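Local atomic coordinates of Cas13d (uncultured Ruminococcus sp, PDB entry 6IV9), a protein that binds a CRISPR RNA and, through two HEPN domains, probably both matures that guide and cleaves the target RNA. Residues 398-401 against 402-405; 462-466 against 467-471; 375-378 against 379-383; 453-456 against 457-461. The protein carries 2 engineered substitutions. All coordinates share one frame; numbering follows the deposited sequence.

Interaction 1 (398-401 against 402-405). With nucleotides of chain B.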
# COMPACT_ATOMS: atom_id res chain seq x y z
N SER A 398 17.83 21.10 9.90
CA SER A 398 16.55 21.82 10.12
C SER A 398 15.94 22.31 8.80
O SER A 398 14.75 22.48 8.78
CB SER A 398 16.67 22.92 11.13
OG SER A 398 17.64 23.86 10.74
N VAL A 399 16.74 22.57 7.78
CA VAL A 399 16.22 23.12 6.50
C VAL A 399 16.34 22.12 5.35
O VAL A 399 16.08 22.52 4.24
CB VAL A 399 16.98 24.41 6.14
CG1 VAL A 399 16.88 25.45 7.24
CG2 VAL A 399 18.42 24.10 5.84
N ARG A 400 16.65 20.87 5.64
CA ARG A 400 16.93 19.92 4.53
C ARG A 400 15.75 19.72 3.59
O ARG A 400 15.98 19.66 2.41
CB ARG A 400 17.46 18.59 5.08
CG ARG A 400 18.24 17.79 4.06
CD ARG A 400 18.76 16.52 4.68
NE ARG A 400 19.71 16.80 5.73
CZ ARG A 400 20.85 17.39 5.52
NH1 ARG A 400 21.23 17.69 4.30
NH2 ARG A 400 21.63 17.68 6.54
N SER A 401 14.53 19.62 4.11
CA SER A 401 13.38 19.40 3.20
C SER A 401 13.23 20.59 2.25
O SER A 401 13.01 20.37 1.08
CB SER A 401 12.13 19.21 3.99
OG SER A 401 12.19 17.99 4.68
N LYS A 402 13.35 21.80 2.77
CA LYS A 402 13.22 22.99 1.89
C LYS A 402 14.36 22.99 0.88
O LYS A 402 14.11 23.21 -0.28
CB LYS A 402 13.17 24.28 2.72
CG LYS A 402 13.16 25.55 1.90
CD LYS A 402 13.01 26.80 2.71
CE LYS A 402 11.68 26.91 3.43
NZ LYS A 402 10.54 26.98 2.50
N MET A 403 15.57 22.67 1.32
CA MET A 403 16.75 22.69 0.43
C MET A 403 16.56 21.68 -0.69
O MET A 403 16.86 22.01 -1.82
CB MET A 403 18.01 22.36 1.22
CG MET A 403 19.28 22.53 0.44
SD MET A 403 20.76 22.50 1.49
CE MET A 403 20.59 20.90 2.24
N TYR A 404 16.09 20.48 -0.37
CA TYR A 404 15.86 19.42 -1.37
C TYR A 404 14.77 19.81 -2.36
O TYR A 404 14.91 19.45 -3.51
CB TYR A 404 15.65 18.06 -0.71
CG TYR A 404 16.90 17.52 -0.08
CD1 TYR A 404 18.10 18.19 -0.21
CD2 TYR A 404 16.89 16.35 0.66
CE1 TYR A 404 19.26 17.72 0.38
CE2 TYR A 404 18.04 15.86 1.24
CZ TYR A 404 19.23 16.55 1.11
OH TYR A 404 20.36 16.09 1.69
N LYS A 405 13.72 20.49 -1.91
CA LYS A 405 12.64 20.90 -2.83
C LYS A 405 13.22 21.87 -3.86
O LYS A 405 12.96 21.71 -5.03
CB LYS A 405 11.52 21.60 -2.06
CG LYS A 405 10.47 20.69 -1.43
CD LYS A 405 9.29 21.41 -0.87
CE LYS A 405 8.12 20.51 -0.55
NZ LYS A 405 8.41 19.60 0.57
P C B 45 8.41 28.29 5.25
OP1 C B 45 8.52 29.53 6.09
OP2 C B 45 8.63 28.47 3.79
O5' C B 45 9.48 27.21 5.71
C5' C B 45 9.59 26.87 7.09
C4' C B 45 10.83 26.04 7.26
O4' C B 45 11.99 26.90 7.23
C3' C B 45 10.98 25.32 8.59
O3' C B 45 10.28 24.10 8.60
C2' C B 45 12.46 25.00 8.57
O2' C B 45 12.89 23.97 7.72
C1' C B 45 13.04 26.28 7.96
N1 C B 45 13.58 27.14 9.04
C2 C B 45 12.91 28.28 9.47
O2 C B 45 11.87 28.62 8.89
N3 C B 45 13.43 29.00 10.49
C4 C B 45 14.56 28.60 11.09
N4 C B 45 15.04 29.34 12.08
C5 C B 45 15.24 27.42 10.69
C6 C B 45 14.73 26.73 9.67
P A B 46 9.48 23.62 9.85
OP1 A B 46 8.93 22.29 9.49
OP2 A B 46 8.66 24.67 10.38
O5' A B 46 10.61 23.46 10.97
C5' A B 46 11.53 22.40 10.88
C4' A B 46 12.60 22.63 11.90
O4' A B 46 13.27 23.91 11.65
C3' A B 46 12.11 22.76 13.33
O3' A B 46 11.81 21.49 13.91
C2' A B 46 13.28 23.49 13.98
O2' A B 46 14.35 22.62 14.17
C1' A B 46 13.69 24.46 12.88
N9 A B 46 13.04 25.75 13.06
C8 A B 46 11.92 26.27 12.48
N7 A B 46 11.61 27.47 12.91
C5 A B 46 12.57 27.73 13.88
C6 A B 46 12.77 28.81 14.74
N6 A B 46 12.01 29.90 14.74
N1 A B 46 13.82 28.75 15.61
C2 A B 46 14.59 27.66 15.60
N3 A B 46 14.48 26.56 14.85
C4 A B 46 13.44 26.66 14.00
P A B 44 6.23 23.39 1.93
OP1 A B 44 7.42 23.74 1.13
OP2 A B 44 6.31 22.13 2.73
O5' A B 44 5.66 24.49 2.95
C5' A B 44 5.72 25.91 2.57
C4' A B 44 5.59 26.81 3.77
O4' A B 44 4.28 26.67 4.37
C3' A B 44 6.59 26.47 4.88
O3' A B 44 7.02 27.65 5.57
C2' A B 44 5.78 25.55 5.77
O2' A B 44 6.19 25.55 7.11
C1' A B 44 4.42 26.22 5.71
N9 A B 44 3.33 25.30 5.98
C8 A B 44 3.12 24.02 5.51
N7 A B 44 1.99 23.49 5.91
C5 A B 44 1.41 24.49 6.68
C6 A B 44 0.20 24.56 7.37
N6 A B 44 -0.67 23.56 7.42
N1 A B 44 -0.08 25.71 8.03
C2 A B 44 0.79 26.72 7.98
N3 A B 44 1.97 26.77 7.35
C4 A B 44 2.22 25.61 6.72

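Interaction 2 (462-466 against 467-471). With nucleotides of chain B.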
# COMPACT_ATOMS: atom_id res chain seq x y z
N ALA A 462 22.09 26.66 -0.93
CA ALA A 462 22.67 26.32 0.39
C ALA A 462 22.98 27.60 1.18
O ALA A 462 22.79 27.60 2.37
CB ALA A 462 23.89 25.47 0.22
N ASP A 463 23.42 28.64 0.49
CA ASP A 463 23.74 29.97 1.08
C ASP A 463 22.47 30.62 1.65
O ASP A 463 22.58 31.44 2.53
CB ASP A 463 24.38 30.90 0.06
CG ASP A 463 25.82 30.57 -0.26
OD1 ASP A 463 26.40 29.73 0.43
OD2 ASP A 463 26.35 31.17 -1.19
N HIS A 464 21.31 30.30 1.10
CA HIS A 464 20.06 30.93 1.60
C HIS A 464 19.35 30.02 2.58
O HIS A 464 18.34 30.44 3.12
CB HIS A 464 19.11 31.23 0.44
CG HIS A 464 19.51 32.39 -0.40
ND1 HIS A 464 20.47 32.31 -1.34
CD2 HIS A 464 19.05 33.65 -0.44
CE1 HIS A 464 20.60 33.46 -1.93
NE2 HIS A 464 19.74 34.29 -1.41
N MET A 465 19.87 28.82 2.79
CA MET A 465 19.18 27.85 3.67
C MET A 465 19.58 28.06 5.13
O MET A 465 20.30 27.26 5.68
CB MET A 465 19.41 26.41 3.19
CG MET A 465 18.68 26.11 1.89
SD MET A 465 16.89 26.22 2.03
CE MET A 465 16.55 27.82 1.32
N ASN A 466 19.08 29.14 5.71
CA ASN A 466 19.31 29.45 7.14
C ASN A 466 18.10 30.20 7.67
O ASN A 466 17.40 30.79 6.88
CB ASN A 466 20.63 30.19 7.39
CG ASN A 466 20.66 31.55 6.75
OD1 ASN A 466 19.98 32.45 7.19
ND2 ASN A 466 21.44 31.70 5.70
N GLY A 467 17.93 30.20 8.99
CA GLY A 467 16.77 30.83 9.64
C GLY A 467 16.68 32.32 9.37
O GLY A 467 15.57 32.80 9.21
N ASP A 468 17.80 33.03 9.34
CA ASP A 468 17.70 34.50 9.12
C ASP A 468 17.14 34.81 7.73
O ASP A 468 16.23 35.61 7.64
CB ASP A 468 19.03 35.19 9.41
CG ASP A 468 19.36 35.20 10.89
OD1 ASP A 468 18.45 35.44 11.68
OD2 ASP A 468 20.52 34.97 11.24
N VAL A 469 17.67 34.20 6.69
CA VAL A 469 17.13 34.45 5.32
C VAL A 469 15.69 33.95 5.23
O VAL A 469 14.86 34.62 4.62
CB VAL A 469 17.99 33.74 4.28
CG1 VAL A 469 17.42 33.90 2.89
CG2 VAL A 469 19.43 34.21 4.33
N ILE A 470 15.42 32.77 5.77
CA ILE A 470 14.05 32.22 5.64
C ILE A 470 13.05 33.13 6.37
O ILE A 470 12.00 33.35 5.83
CB ILE A 470 14.00 30.75 6.09
CG1 ILE A 470 14.85 29.87 5.17
CG2 ILE A 470 12.57 30.26 6.17
CD1 ILE A 470 15.15 28.51 5.72
N LYS A 471 13.40 33.63 7.54
CA LYS A 471 12.49 34.55 8.28
C LYS A 471 12.30 35.82 7.45
O LYS A 471 11.19 36.31 7.37
CB LYS A 471 13.09 34.88 9.64
CG LYS A 471 12.20 35.64 10.62
CD LYS A 471 12.89 35.84 11.95
CE LYS A 471 12.05 36.52 13.00
NZ LYS A 471 12.28 37.99 13.01
P C B 45 8.41 28.29 5.25
OP1 C B 45 8.52 29.53 6.09
OP2 C B 45 8.63 28.47 3.79
O5' C B 45 9.48 27.21 5.71
C5' C B 45 9.59 26.87 7.09
C4' C B 45 10.83 26.04 7.26
O4' C B 45 11.99 26.90 7.23
C3' C B 45 10.98 25.32 8.59
O3' C B 45 10.28 24.10 8.60
C2' C B 45 12.46 25.00 8.57
O2' C B 45 12.89 23.97 7.72
C1' C B 45 13.04 26.28 7.96
N1 C B 45 13.58 27.14 9.04
C2 C B 45 12.91 28.28 9.47
O2 C B 45 11.87 28.62 8.89
N3 C B 45 13.43 29.00 10.49
C4 C B 45 14.56 28.60 11.09
N4 C B 45 15.04 29.34 12.08
C5 C B 45 15.24 27.42 10.69
C6 C B 45 14.73 26.73 9.67

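Interaction 3 (375-378 against 379-383). With nucleotides of chain B.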
# COMPACT_ATOMS: atom_id res chain seq x y z
N SER A 375 14.13 8.93 -11.69
CA SER A 375 14.00 9.51 -10.34
C SER A 375 14.80 10.81 -10.22
O SER A 375 15.99 10.76 -10.33
CB SER A 375 14.39 8.52 -9.30
OG SER A 375 14.45 9.09 -8.03
N ILE A 376 14.10 11.91 -10.02
CA ILE A 376 14.76 13.22 -9.78
C ILE A 376 15.51 13.14 -8.45
O ILE A 376 16.65 13.55 -8.38
CB ILE A 376 13.72 14.35 -9.80
CG1 ILE A 376 13.25 14.63 -11.22
CG2 ILE A 376 14.28 15.58 -9.14
CD1 ILE A 376 14.31 15.19 -12.11
N LYS A 377 14.89 12.54 -7.45
CA LYS A 377 15.50 12.40 -6.11
C LYS A 377 16.79 11.59 -6.24
O LYS A 377 17.76 11.95 -5.62
CB LYS A 377 14.51 11.68 -5.21
CG LYS A 377 15.04 11.17 -3.89
CD LYS A 377 13.94 10.61 -3.04
CE LYS A 377 14.41 9.84 -1.83
NZ LYS A 377 13.26 9.34 -1.03
N LYS A 378 16.78 10.54 -7.04
CA LYS A 378 18.01 9.72 -7.16
C LYS A 378 19.13 10.56 -7.78
O LYS A 378 20.25 10.42 -7.36
CB LYS A 378 17.74 8.43 -7.92
CG LYS A 378 18.80 7.36 -7.75
CD LYS A 378 18.66 6.25 -8.73
CE LYS A 378 18.29 4.94 -8.08
NZ LYS A 378 19.29 4.55 -7.06
N LEU A 379 18.80 11.37 -8.79
CA LEU A 379 19.83 12.22 -9.43
C LEU A 379 20.37 13.21 -8.40
O LEU A 379 21.58 13.32 -8.29
CB LEU A 379 19.20 12.96 -10.60
CG LEU A 379 18.92 12.12 -11.83
CD1 LEU A 379 18.06 12.88 -12.81
CD2 LEU A 379 20.21 11.68 -12.49
N ARG A 380 19.48 13.86 -7.65
CA ARG A 380 19.92 14.83 -6.63
C ARG A 380 20.76 14.10 -5.57
O ARG A 380 21.78 14.63 -5.18
CB ARG A 380 18.71 15.51 -6.00
CG ARG A 380 19.05 16.40 -4.81
CD ARG A 380 18.68 15.76 -3.51
NE ARG A 380 17.24 15.61 -3.45
CZ ARG A 380 16.61 14.83 -2.60
NH1 ARG A 380 17.29 14.09 -1.76
NH2 ARG A 380 15.29 14.80 -2.60
N GLU A 381 20.34 12.91 -5.16
CA GLU A 381 21.10 12.16 -4.14
C GLU A 381 22.50 11.83 -4.67
O GLU A 381 23.42 11.92 -3.91
CB GLU A 381 20.36 10.88 -3.76
CG GLU A 381 19.23 11.11 -2.78
CD GLU A 381 18.40 9.86 -2.52
OE1 GLU A 381 17.71 9.83 -1.50
OE2 GLU A 381 18.46 8.93 -3.33
N LYS A 382 22.62 11.41 -5.92
CA LYS A 382 23.95 11.10 -6.49
C LYS A 382 24.79 12.38 -6.56
O LYS A 382 25.98 12.30 -6.31
CB LYS A 382 23.82 10.41 -7.85
CG LYS A 382 23.09 9.08 -7.82
CD LYS A 382 23.89 7.93 -8.39
CE LYS A 382 23.42 6.56 -7.94
NZ LYS A 382 24.52 5.76 -7.36
N MET A 383 24.18 13.51 -6.91
CA MET A 383 24.94 14.77 -7.01
C MET A 383 25.50 15.12 -5.63
O MET A 383 26.65 15.50 -5.55
CB MET A 383 24.06 15.93 -7.48
CG MET A 383 23.71 15.89 -8.94
SD MET A 383 22.32 16.92 -9.37
CE MET A 383 23.11 18.51 -9.57
P C B 33 10.47 7.50 -9.68
OP1 C B 33 10.82 8.90 -9.36
OP2 C B 33 11.25 6.34 -9.18
O5' C B 33 8.97 7.23 -9.21
C5' C B 33 7.92 8.14 -9.54
C4' C B 33 6.59 7.59 -9.16
O4' C B 33 6.25 6.49 -10.04
C3' C B 33 6.48 6.97 -7.78
O3' C B 33 6.27 7.97 -6.80
C2' C B 33 5.26 6.09 -7.94
O2' C B 33 4.05 6.82 -8.00
C1' C B 33 5.54 5.50 -9.32
N1 C B 33 6.33 4.25 -9.25
C2 C B 33 5.63 3.07 -8.98
O2 C B 33 4.41 3.14 -8.76
N3 C B 33 6.30 1.90 -8.93
C4 C B 33 7.63 1.89 -9.10
N4 C B 33 8.24 0.71 -9.09
C5 C B 33 8.36 3.07 -9.41
C6 C B 33 7.67 4.21 -9.50

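Interaction 4 (453-456 against 457-461)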
# COMPACT_ATOMS: atom_id res chain seq x y z
N LYS A 453 26.46 21.77 -14.61
CA LYS A 453 25.38 22.73 -14.92
C LYS A 453 24.80 23.44 -13.69
O LYS A 453 24.52 24.62 -13.81
CB LYS A 453 24.31 21.98 -15.70
CG LYS A 453 23.15 22.82 -16.18
CD LYS A 453 22.09 21.95 -16.77
CE LYS A 453 21.87 22.16 -18.24
NZ LYS A 453 21.35 20.92 -18.86
N PHE A 454 24.59 22.74 -12.58
CA PHE A 454 23.86 23.35 -11.43
C PHE A 454 24.71 23.59 -10.18
O PHE A 454 24.13 24.01 -9.20
CB PHE A 454 22.68 22.46 -11.04
CG PHE A 454 21.58 22.47 -12.07
CD1 PHE A 454 20.71 23.53 -12.16
CD2 PHE A 454 21.45 21.44 -12.97
CE1 PHE A 454 19.72 23.55 -13.11
CE2 PHE A 454 20.46 21.45 -13.92
CZ PHE A 454 19.59 22.50 -13.99
N ARG A 455 26.02 23.41 -10.25
CA ARG A 455 26.84 23.55 -9.03
C ARG A 455 26.65 24.93 -8.42
O ARG A 455 26.39 25.00 -7.25
CB ARG A 455 28.32 23.37 -9.41
CG ARG A 455 29.31 23.93 -8.40
CD ARG A 455 30.75 23.73 -8.83
NE ARG A 455 31.55 23.06 -7.82
CZ ARG A 455 32.34 22.00 -8.02
NH1 ARG A 455 32.67 21.63 -9.24
NH2 ARG A 455 32.80 21.32 -6.99
N ASN A 456 26.73 25.99 -9.22
CA ASN A 456 26.60 27.36 -8.67
C ASN A 456 25.19 27.56 -8.11
O ASN A 456 25.06 28.19 -7.08
CB ASN A 456 26.99 28.42 -9.70
CG ASN A 456 28.40 28.23 -10.21
OD1 ASN A 456 29.27 27.75 -9.51
ND2 ASN A 456 28.62 28.62 -11.45
N ASP A 457 24.18 27.04 -8.80
CA ASP A 457 22.78 27.17 -8.33
C ASP A 457 22.63 26.44 -6.99
O ASP A 457 21.98 26.98 -6.11
CB ASP A 457 21.81 26.61 -9.37
CG ASP A 457 21.54 27.53 -10.54
OD1 ASP A 457 21.73 28.73 -10.39
OD2 ASP A 457 21.12 27.05 -11.57
N PHE A 458 23.18 25.24 -6.87
CA PHE A 458 23.05 24.49 -5.60
C PHE A 458 23.76 25.24 -4.47
O PHE A 458 23.25 25.27 -3.38
CB PHE A 458 23.54 23.05 -5.74
CG PHE A 458 22.54 22.12 -6.36
CD1 PHE A 458 21.63 22.59 -7.28
CD2 PHE A 458 22.53 20.78 -6.05
CE1 PHE A 458 20.72 21.74 -7.88
CE2 PHE A 458 21.62 19.93 -6.65
CZ PHE A 458 20.72 20.41 -7.56
N GLU A 459 24.93 25.79 -4.75
CA GLU A 459 25.67 26.54 -3.70
C GLU A 459 24.84 27.75 -3.28
O GLU A 459 24.77 28.05 -2.10
CB GLU A 459 27.05 26.95 -4.21
CG GLU A 459 28.16 26.17 -3.56
CD GLU A 459 29.26 25.67 -4.47
OE1 GLU A 459 29.57 26.36 -5.46
OE2 GLU A 459 29.81 24.60 -4.18
N ASN A 460 24.20 28.39 -4.25
CA ASN A 460 23.36 29.58 -3.96
C ASN A 460 22.22 29.17 -3.03
O ASN A 460 21.94 29.87 -2.08
CB ASN A 460 22.79 30.15 -5.25
CG ASN A 460 22.10 31.48 -5.02
OD1 ASN A 460 22.51 32.24 -4.17
ND2 ASN A 460 21.04 31.74 -5.75
N ILE A 461 21.58 28.03 -3.32
CA ILE A 461 20.45 27.58 -2.48
C ILE A 461 20.96 27.34 -1.06
O ILE A 461 20.34 27.82 -0.15
CB ILE A 461 19.87 26.27 -3.03
CG1 ILE A 461 19.03 26.47 -4.29
CG2 ILE A 461 19.09 25.55 -1.95
CD1 ILE A 461 18.78 25.21 -5.04
O HOH W 1 24.59 26.60 -11.49

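Interaction 1 (398-401 against 402-405)
Arg400 and Tyr404, one helical turn apart, lie side by side and point the same way. The aliphatic part of the arginine covers one face of the phenol ring: its CG stands 3.6 Å from the centroid of the Tyr404 ring, a CH-pi contact offset toward the rim. The first torsion carries CG away from the backbone N (chi1 -158°), and a bend at chi3 then turns the guanidinium toward the hydroxyl. There Arg400 NH1 donates to Tyr404 OH at 3.2 Å, a bent bond with the oxygen 23° out of the guanidinium plane. Methionine takes the adjacent place, Met403 CE lying 3.9 Å from Arg400 NH1.

The guanidinium has stronger anchors beyond this pair: a salt bridge to Asp397 and hydrogen bonds to the carbonyls of Phe391 and Asp393, which together fix its rotation. Tyr404 in turn makes a cation-pi contact with Arg380. Val399 is the N-cap residue, and its carbonyl O accepts from Met403 N at 3.0 Å, opening the helical ladder.

The start of the helix and the residues just before it also contact the RNA. Lys402 NZ donates to OP2 of C45 of chain B at 2.7 Å, while O2' of C45 donates to Ser398 O at 2.6 Å, a bond made by the ribose hydroxyl. Val399 CG1 rests 3.5 Å from C6 of the same cytosine, and Lys405 NZ forms a salt bridge with a further phosphate. The start of helix 400-418 thus lies between RNA and protein, with helices 338-347, 353-366 and 467-475 packed beside its lysines and Val399.

Interaction 2 (462-466 against 467-471)
An N-cap opens helix 467-475 where the chain turns out of helix 436-464, and Asn466 is the capping residue. Its OD1 accepts from Val469 N at 2.9 Å along a nearly straight N-H path of 175°, although the donor is tilted 32° from the plane of the amide carbonyl. The side chain reaches forward to the first turn because CG sits between the backbone N and the carbonyl carbon (chi1 64°). Its backbone O meanwhile receives Ile470 N at 3.0 Å, so one residue holds two of the first helical N-H groups.

Val469 packs around this cap with both branches. CG2 lies 3.5 Å from Asn466 ND2, the two side chains crossing at about a right angle, whereas CG1 meets the edge of the His464 ring at CD2, 3.7 Å away. His464 ND1 is held by Asn460 O, and Met465 centres an inverse gamma turn between the helices.

On the RNA side, Ile470 CG2 approaches O2 of C45 of chain B at 3.3 Å, and Gly467, having no side chain, brings its CA within 3.3 Å of N4. Both carbons lie over one face of the base, so the cap's two bonds hold a largely apolar surface against that face.

Interaction 3 (375-378 against 379-383)
Glu381 N donates to Lys377 O at 2.8 Å and Arg380 N to Ile376 O at 2.9 Å, the latter with an N-H angle of 168°. Ahead of these rungs, Ser375 OG accepts from Lys378 N at 2.9 Å. The hydroxyl is turned away from its own backbone N (chi1 172°) and comes beside the carbonyl carbon, where it can meet the N-H of the first turn. This makes Ser375 the N-cap of helix 376-386. The same residue faces the RNA, its CA 3.4 Å from OP1 of C33 of chain B, so the phosphate stands near the amino end of the helix, whose dipole would probably favour an anion there.

Two of the charged side chains, Arg380 and Lys378, have salt-bridge partners on other helices: Arg380 NE pairs with Asp408 and Lys378 NZ with Glu440. Between Lys377 and Glu381 the approach is looser: the extended lysine crosses the carboxylate obliquely with its CE 3.3 Å from Glu381 OE1, while Lys377 NZ remains 4.5 Å from that oxygen, beyond a salt bridge. Lys377 CG also lies over one face of the Arg380 guanidinium, 3.9 Å from NH2. Ile376 and Leu379 turn to helix 400-418, touching Leu411 and Tyr415 respectively, and Leu379 further packs on Tyr443.

Interaction 4 (453-456 against 457-461)
Phe454 and Phe458 both place CG opposite their carbonyl carbon (chi1 -69° and -80°), which brings the two rings to the same flank of the helix. Phe458 CE1 then rests 3.8 Å from Phe454 CB, a contact of ring carbon with methylene that leaves the rings unstacked. Asp457 adopts a similar first torsion, and its OD2 comes obliquely to the Phe454 ring, 3.6 Å from CD1, with carboxylate and ring planes 43° apart.

These residues sit in the long helix 436-464, where Phe458 N bonds to Phe454 O at 2.8 Å, followed by Glu459 to Arg455 and Asn460 to Asn456. One rung is replaced by solvent: a water accepts from Asp457 N at 2.8 Å and donates to Lys453 O at 3.1 Å, bridging the place where a direct helical bond would run.

On the outer side, Arg455 and Glu459 lie alongside each other, pointing the same way. Only the aliphatic part of the arginine comes close, its CG 3.8 Å from Glu459 OE1, for the charged groups remain beyond salt-bridge distance. The stronger pairing of Glu459 is the salt bridge from OE2 to Arg390. Facing inward, Phe458 packs on Met407 and Asp457 touches Leu410, both from helix 400-418, while Met347 of helix 338-347 also borders Asp457.

All four are local contacts within, or between the ends of, neighbouring helices, and each combines a buried flank with a more open one. Helix 400-418 and its N-cap touch the other three: interaction 1 meets interaction 3 through Tyr404 and Arg380, interaction 2 through Val399 and Met465, and interaction 4 through Met403 and Ile461. Interactions 2 and 4 share helix 436-464 and adjoin in sequence, whereas interactions 3 and 4 meet where Met383 packs on Phe458. Chemistry follows position. Interactions 1, 2 and 3 lie at helix starts and face the RNA; interaction 4, within the later part of a long helix and about 11 Å from the nucleic acid at its nearest atom, relies on aromatic packing and a bridging water.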